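Local coordinates for protein histone-lysine N-methyltransferase SETMAR (PDB 3BO5) that dimethylates histone H3 with S-adenosyl-L-methionine through this methyltransferase part of a methylase-transposase fusion that acts in DNA double-strand break repair, at residues V17-E22 with F38-P42; C153-G157 with G203-L209. The protein carries 2 engineered substitutions. Where two conformers were deposited one is given. Numbering follows the deposited sequence.

Interaction 1: residues V17-E22 with F38-P42; sequences VACGQE and FQYTP
Tyr40 lays its ring under the backbone of Ala18. Ala18 CA sits 3.7 Å from the ring centroid, 13° off the normal, a CH-pi contact over the face. Ala18 CB is 3.7 Å from Tyr40 CZ. Tyr40 points its CA-to-CB bond toward residues 17-22; chi1 is t (-163°) and sets the ring face against Ala18. Residues 17-22 form no helix or strand. Ala18 to Gln21 is a type I' beta turn, with positive phi at Cys19 (56/36) and Gly20 (76/3). Gln21 N donates to Ala18 O at 2.8 Å and closes it. The turn lies against residues 38-41, extended, with the short strand 39-40; Pro42 turns off (-79/-9). The pair lies in the pre-SET part of the chain, packed on the SET domain through Gly203, whose backbone pairs with Gln39 and Thr41. In register, Ala18 CA is 6.2 Å from Tyr40 CA, and Gln21 CA is 6.1 Å from Pro42 CA. Glu22 folds its side chain back (chi1 m, chi2 m). Tyr40 OH donates to Glu22 OE1 at 2.5 Å, near the ring plane. A water donates to Glu22 OE1 and to Pro42 O, both at 2.7 Å. Val17 CG1 meets the Phe38 ring edge, 4.2 Å from Phe38 CZ.

Interaction 2: residues C153-G157 with G203-L209; sequences CEYAG and GNIGRFL. With SAH (S-adenosyl-L-homocysteine), chain F.
This buried contact joins strand 151-160 to the loop that leads into strand 210-211, in the SET domain core. Residues 153-157 are extended. After Gly203 and Asn204, residues 205-208 make a 3-10 turn. The CA atoms of Gly157 and Gly203 are 3.9 Å apart, and those of Tyr155 and Gly206 4.6 Å. Asn204 (chi1 84°, p) clamps the strand. Its ND2 donates to Glu154 O at 2.8 Å, and its OD1 accepts from Ala156 N at 3.0 Å. Asn204 N donates to Ala156 O at 3.0 Å. The 3-10 segment leads through Leu209 to Asn210 and His211, the RFxNHS signature of the SET pseudoknot. Arg207 O comes within 3.5 Å of SAH CB, and Leu209 O within 3.7 Å of SAH CG. Gly206 lies so close that there is no space for a CB: an ideal one would lie 2.3 Å from Glu154 O. Cys153 SG packs 4.0 Å from Leu209 CD1. Tyr155 (chi1 t) brings CE1 to 3.2 Å from Gly206 O, and its OH bonds to Tyr179 O.

How the interactions relate
Interaction 1 closes before interaction 2 opens along the chain. Their centres are about 10 Å apart and they touch. Residues 38-42 run beside Gly203. Thr41 N lies 2.9 Å from Gly203 O, and Gln39 O lies 3.0 Å from Gly203 N, both probable hydrogen bonds. Thr41 O also packs 2.9 Å from Asn204 CB. The N-terminal segments thus join the SET core through its 203-209 loop, while interaction 2 ties the same loop to strand 151-160. Phe38 reaches Arg207 by a cation-pi contact, and Tyr40 OH makes a weak hydrogen bond to Ile205 N. Arg207 to Leu209 also line the S-adenosyl-L-homocysteine pocket.

Interaction 1: residues V17-E22 with F38-P42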
loop_
_atom_site.group_PDB
_atom_site.type_symbol
_atom_site.label_atom_id
_atom_site.label_comp_id
_atom_site.label_asym_id
_atom_site.label_seq_id
_atom_site.Cartn_x
_atom_site.Cartn_y
_atom_site.Cartn_z
ATOM N N VAL A 17 4.690 -8.425 -14.768
ATOM C CA VAL A 17 3.292 -8.118 -14.497
ATOM C C VAL A 17 3.042 -6.604 -14.402
ATOM O O VAL A 17 1.898 -6.141 -14.635
ATOM C CB VAL A 17 2.861 -8.837 -13.205
ATOM C CG1 VAL A 17 1.397 -8.459 -12.864
ATOM C CG2 VAL A 17 3.028 -10.365 -13.418
ATOM N N ALA A 18 4.093 -5.849 -14.054
ATOM C CA ALA A 18 4.044 -4.402 -13.901
ATOM C C ALA A 18 4.273 -3.656 -15.201
ATOM O O ALA A 18 4.367 -2.442 -15.172
ATOM C CB ALA A 18 5.011 -3.940 -12.847
ATOM N N CYS A 19 4.405 -4.398 -16.304
ATOM C CA CYS A 19 4.369 -3.791 -17.648
ATOM C C CYS A 19 5.435 -2.688 -17.773
ATOM O O CYS A 19 5.210 -1.653 -18.404
ATOM C CB CYS A 19 2.977 -3.212 -17.880
ATOM S SG CYS A 19 1.717 -4.507 -17.862
ATOM N N GLY A 20 6.588 -2.903 -17.146
ATOM C CA GLY A 20 7.697 -1.931 -17.317
ATOM C C GLY A 20 7.514 -0.636 -16.511
ATOM O O GLY A 20 8.327 0.290 -16.601
ATOM N N GLN A 21 6.428 -0.582 -15.726
ATOM C CA GLN A 21 5.989 0.658 -15.049
ATOM C C GLN A 21 6.581 0.865 -13.662
ATOM O O GLN A 21 6.352 1.903 -13.055
ATOM C CB GLN A 21 4.440 0.802 -15.034
ATOM C CG GLN A 21 3.793 0.950 -16.448
ATOM C CD GLN A 21 2.280 1.076 -16.466
ATOM O OE1 GLN A 21 1.697 1.910 -15.797
ATOM N NE2 GLN A 21 1.636 0.251 -17.270
ATOM N N GLU A 22 7.380 -0.097 -13.178
ATOM C CA GLU A 22 8.039 0.075 -11.865
ATOM C C GLU A 22 9.537 0.040 -12.089
ATOM O O GLU A 22 9.975 -0.238 -13.195
ATOM C CB GLU A 22 7.638 -1.071 -10.923
ATOM C CG GLU A 22 6.118 -1.115 -10.715
ATOM C CD GLU A 22 5.601 -0.073 -9.766
ATOM O OE1 GLU A 22 4.375 -0.173 -9.501
ATOM O OE2 GLU A 22 6.359 0.850 -9.269
ATOM N N PHE A 38 -5.540 -6.914 -15.730
ATOM C CA PHE A 38 -5.990 -5.638 -15.224
ATOM C C PHE A 38 -5.136 -4.550 -15.833
ATOM O O PHE A 38 -4.115 -4.876 -16.489
ATOM C CB PHE A 38 -5.907 -5.563 -13.689
ATOM C CG PHE A 38 -4.494 -5.695 -13.193
ATOM C CD1 PHE A 38 -3.812 -4.568 -12.729
ATOM C CD2 PHE A 38 -3.871 -6.932 -13.250
ATOM C CE1 PHE A 38 -2.445 -4.675 -12.342
ATOM C CE2 PHE A 38 -2.535 -7.065 -12.843
ATOM C CZ PHE A 38 -1.859 -5.915 -12.410
ATOM N N GLN A 39 -5.517 -3.284 -15.642
ATOM C CA GLN A 39 -4.688 -2.197 -16.159
ATOM C C GLN A 39 -3.662 -1.766 -15.114
ATOM O O GLN A 39 -4.020 -1.303 -14.061
ATOM C CB GLN A 39 -5.485 -0.968 -16.474
ATOM C CG GLN A 39 -6.483 -1.117 -17.581
ATOM C CD GLN A 39 -7.134 0.217 -17.927
ATOM O OE1 GLN A 39 -6.528 1.306 -17.797
ATOM N NE2 GLN A 39 -8.383 0.137 -18.359
ATOM N N TYR A 40 -2.388 -1.951 -15.409
ATOM C CA TYR A 40 -1.406 -1.578 -14.410
ATOM C C TYR A 40 -1.239 -0.083 -14.260
ATOM O O TYR A 40 -1.159 0.647 -15.278
ATOM C CB TYR A 40 -0.051 -2.209 -14.808
ATOM C CG TYR A 40 0.851 -2.198 -13.578
ATOM C CD1 TYR A 40 0.793 -3.254 -12.658
ATOM C CD2 TYR A 40 1.661 -1.075 -13.244
ATOM C CE1 TYR A 40 1.523 -3.224 -11.484
ATOM C CE2 TYR A 40 2.363 -1.012 -12.035
ATOM C CZ TYR A 40 2.285 -2.128 -11.154
ATOM O OH TYR A 40 2.933 -2.180 -9.952
ATOM N N THR A 41 -1.103 0.383 -13.006
ATOM C CA THR A 41 -0.634 1.724 -12.747
ATOM C C THR A 41 0.289 1.677 -11.574
ATOM O O THR A 41 0.000 0.959 -10.595
ATOM C CB THR A 41 -1.802 2.683 -12.435
ATOM O OG1 THR A 41 -1.271 3.985 -12.140
ATOM C CG2 THR A 41 -2.676 2.241 -11.208
ATOM N N PRO A 42 1.419 2.396 -11.671
ATOM C CA PRO A 42 2.293 2.441 -10.517
ATOM C C PRO A 42 1.819 3.397 -9.473
ATOM O O PRO A 42 2.384 3.439 -8.320
ATOM C CB PRO A 42 3.640 2.902 -11.137
ATOM C CG PRO A 42 3.188 3.834 -12.276
ATOM C CD PRO A 42 1.904 3.192 -12.818
HETATM O O HOH W 1 3.425 1.144 -7.302
#

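Interaction 2: residues C153-G157 with G203-L209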
loop_
_atom_site.group_PDB
_atom_site.type_symbol
_atom_site.label_atom_id
_atom_site.label_comp_id
_atom_site.label_asym_id
_atom_site.label_seq_id
_atom_site.Cartn_x
_atom_site.Cartn_y
_atom_site.Cartn_z
ATOM N N CYS A 153 5.937 -1.821 -1.052
ATOM C CA CYS A 153 5.181 -1.325 -2.206
ATOM C C CYS A 153 4.001 -0.499 -1.718
ATOM O O CYS A 153 3.640 -0.566 -0.558
ATOM C CB CYS A 153 4.699 -2.465 -3.133
ATOM S SG CYS A 153 3.498 -3.549 -2.330
ATOM N N GLU A 154 3.443 0.300 -2.631
ATOM C CA GLU A 154 2.119 0.922 -2.326
ATOM C C GLU A 154 0.986 -0.021 -2.612
ATOM O O GLU A 154 1.105 -1.017 -3.284
ATOM C CB GLU A 154 1.859 2.160 -3.222
ATOM C CG GLU A 154 2.747 3.271 -2.918
ATOM C CD GLU A 154 2.444 4.475 -3.830
ATOM O OE1 GLU A 154 3.418 5.103 -4.256
ATOM O OE2 GLU A 154 1.230 4.779 -4.132
ATOM N N TYR A 155 -0.167 0.359 -2.032
ATOM C CA TYR A 155 -1.439 -0.173 -2.517
ATOM C C TYR A 155 -2.065 1.013 -3.244
ATOM O O TYR A 155 -2.569 1.962 -2.647
ATOM C CB TYR A 155 -2.253 -0.573 -1.278
ATOM C CG TYR A 155 -3.432 -1.494 -1.595
ATOM C CD1 TYR A 155 -3.270 -2.875 -1.804
ATOM C CD2 TYR A 155 -4.719 -0.935 -1.703
ATOM C CE1 TYR A 155 -4.311 -3.715 -2.119
ATOM C CE2 TYR A 155 -5.824 -1.782 -2.022
ATOM C CZ TYR A 155 -5.616 -3.145 -2.224
ATOM O OH TYR A 155 -6.644 -3.976 -2.529
ATOM N N ALA A 156 -2.002 0.908 -4.594
ATOM C CA ALA A 156 -2.366 2.073 -5.470
ATOM C C ALA A 156 -3.433 1.666 -6.503
ATOM O O ALA A 156 -3.417 0.592 -6.989
ATOM C CB ALA A 156 -1.092 2.599 -6.231
ATOM N N GLY A 157 -4.371 2.569 -6.778
ATOM C CA GLY A 157 -5.389 2.274 -7.792
ATOM C C GLY A 157 -6.287 3.452 -7.919
ATOM O O GLY A 157 -5.843 4.578 -7.792
ATOM N N GLY A 203 -4.673 -0.707 -11.196
ATOM C CA GLY A 203 -4.018 -0.753 -9.863
ATOM C C GLY A 203 -2.603 -1.204 -10.017
ATOM O O GLY A 203 -2.179 -1.552 -11.108
ATOM N N ASN A 204 -1.897 -1.165 -8.899
ATOM C CA ASN A 204 -0.493 -1.546 -8.898
ATOM C C ASN A 204 -0.359 -2.955 -8.321
ATOM O O ASN A 204 -1.322 -3.654 -8.107
ATOM C CB ASN A 204 0.356 -0.546 -8.168
ATOM C CG ASN A 204 0.351 -0.800 -6.680
ATOM O OD1 ASN A 204 -0.674 -1.283 -6.104
ATOM N ND2 ASN A 204 1.475 -0.453 -6.019
ATOM N N ILE A 205 0.888 -3.390 -8.095
ATOM C CA ILE A 205 1.122 -4.788 -7.697
ATOM C C ILE A 205 0.609 -5.067 -6.297
ATOM O O ILE A 205 0.419 -6.244 -5.918
ATOM C CB ILE A 205 2.639 -5.244 -7.711
ATOM C CG1 ILE A 205 3.499 -4.241 -6.923
ATOM C CG2 ILE A 205 3.119 -5.578 -9.152
ATOM C CD1 ILE A 205 4.865 -4.830 -6.589
ATOM N N GLY A 206 0.368 -4.002 -5.504
ATOM C CA GLY A 206 -0.149 -4.226 -4.170
ATOM C C GLY A 206 -1.490 -4.933 -4.132
ATOM O O GLY A 206 -1.875 -5.515 -3.093
ATOM N N ARG A 207 -2.227 -4.866 -5.241
ATOM C CA ARG A 207 -3.534 -5.545 -5.323
ATOM C C ARG A 207 -3.372 -7.044 -5.084
ATOM O O ARG A 207 -4.343 -7.710 -4.731
ATOM C CB ARG A 207 -4.247 -5.301 -6.672
ATOM C CG ARG A 207 -3.510 -6.038 -7.806
ATOM C CD ARG A 207 -3.892 -5.495 -9.116
ATOM N NE ARG A 207 -5.321 -5.661 -9.417
ATOM C CZ ARG A 207 -5.849 -6.808 -9.883
ATOM N NH1 ARG A 207 -5.070 -7.907 -10.007
ATOM N NH2 ARG A 207 -7.174 -6.885 -10.249
ATOM N N PHE A 208 -2.153 -7.596 -5.297
ATOM C CA PHE A 208 -1.991 -9.052 -5.103
ATOM C C PHE A 208 -1.662 -9.488 -3.692
ATOM O O PHE A 208 -1.560 -10.673 -3.421
ATOM C CB PHE A 208 -0.898 -9.572 -6.044
ATOM C CG PHE A 208 -1.343 -9.554 -7.485
ATOM C CD1 PHE A 208 -2.315 -10.479 -7.925
ATOM C CD2 PHE A 208 -0.821 -8.626 -8.395
ATOM C CE1 PHE A 208 -2.764 -10.440 -9.258
ATOM C CE2 PHE A 208 -1.279 -8.587 -9.725
ATOM C CZ PHE A 208 -2.225 -9.543 -10.162
ATOM N N LEU A 209 -1.541 -8.532 -2.770
ATOM C CA LEU A 209 -1.223 -8.888 -1.391
ATOM C C LEU A 209 -2.363 -9.569 -0.697
ATOM O O LEU A 209 -3.463 -8.971 -0.563
ATOM C CB LEU A 209 -0.906 -7.656 -0.612
ATOM C CG LEU A 209 0.408 -6.995 -1.083
ATOM C CD1 LEU A 209 0.464 -5.535 -0.556
ATOM C CD2 LEU A 209 1.670 -7.836 -0.727
HETATM N N SAH F . -5.791 -13.546 -4.055
HETATM C CA SAH F . -6.117 -12.288 -4.800
HETATM C CB SAH F . -5.206 -11.108 -4.384
HETATM C CG SAH F . -5.720 -10.514 -3.059
HETATM S SD SAH F . -7.322 -9.684 -3.268
HETATM C C SAH F . -6.028 -12.580 -6.314
HETATM O O SAH F . -5.903 -13.731 -6.723
HETATM O OXT SAH F . -6.078 -11.584 -7.107
HETATM C "C5'" SAH F . -8.235 -10.415 -1.896
HETATM C "C4'" SAH F . -8.764 -11.823 -2.160
HETATM O "O4'" SAH F . -7.722 -12.797 -2.049
HETATM C "C3'" SAH F . -9.783 -12.272 -1.154
HETATM O "O3'" SAH F . -11.110 -11.798 -1.517
HETATM C "C2'" SAH F . -9.690 -13.769 -1.190
HETATM O "O2'" SAH F . -10.222 -14.316 -2.411
HETATM C "C1'" SAH F . -8.190 -13.947 -1.318
HETATM N N9 SAH F . -7.491 -13.909 -0.018
HETATM C C8 SAH F . -6.570 -12.969 0.436
HETATM N N7 SAH F . -6.117 -13.355 1.613
HETATM C C5 SAH F . -6.678 -14.538 1.937
HETATM C C6 SAH F . -6.554 -15.336 3.094
HETATM N N6 SAH F . -5.728 -15.118 4.119
HETATM N N1 SAH F . -7.353 -16.476 3.099
HETATM C C2 SAH F . -8.187 -16.781 2.069
HETATM N N3 SAH F . -8.322 -16.044 0.909
HETATM C C4 SAH F . -7.588 -14.897 0.939
#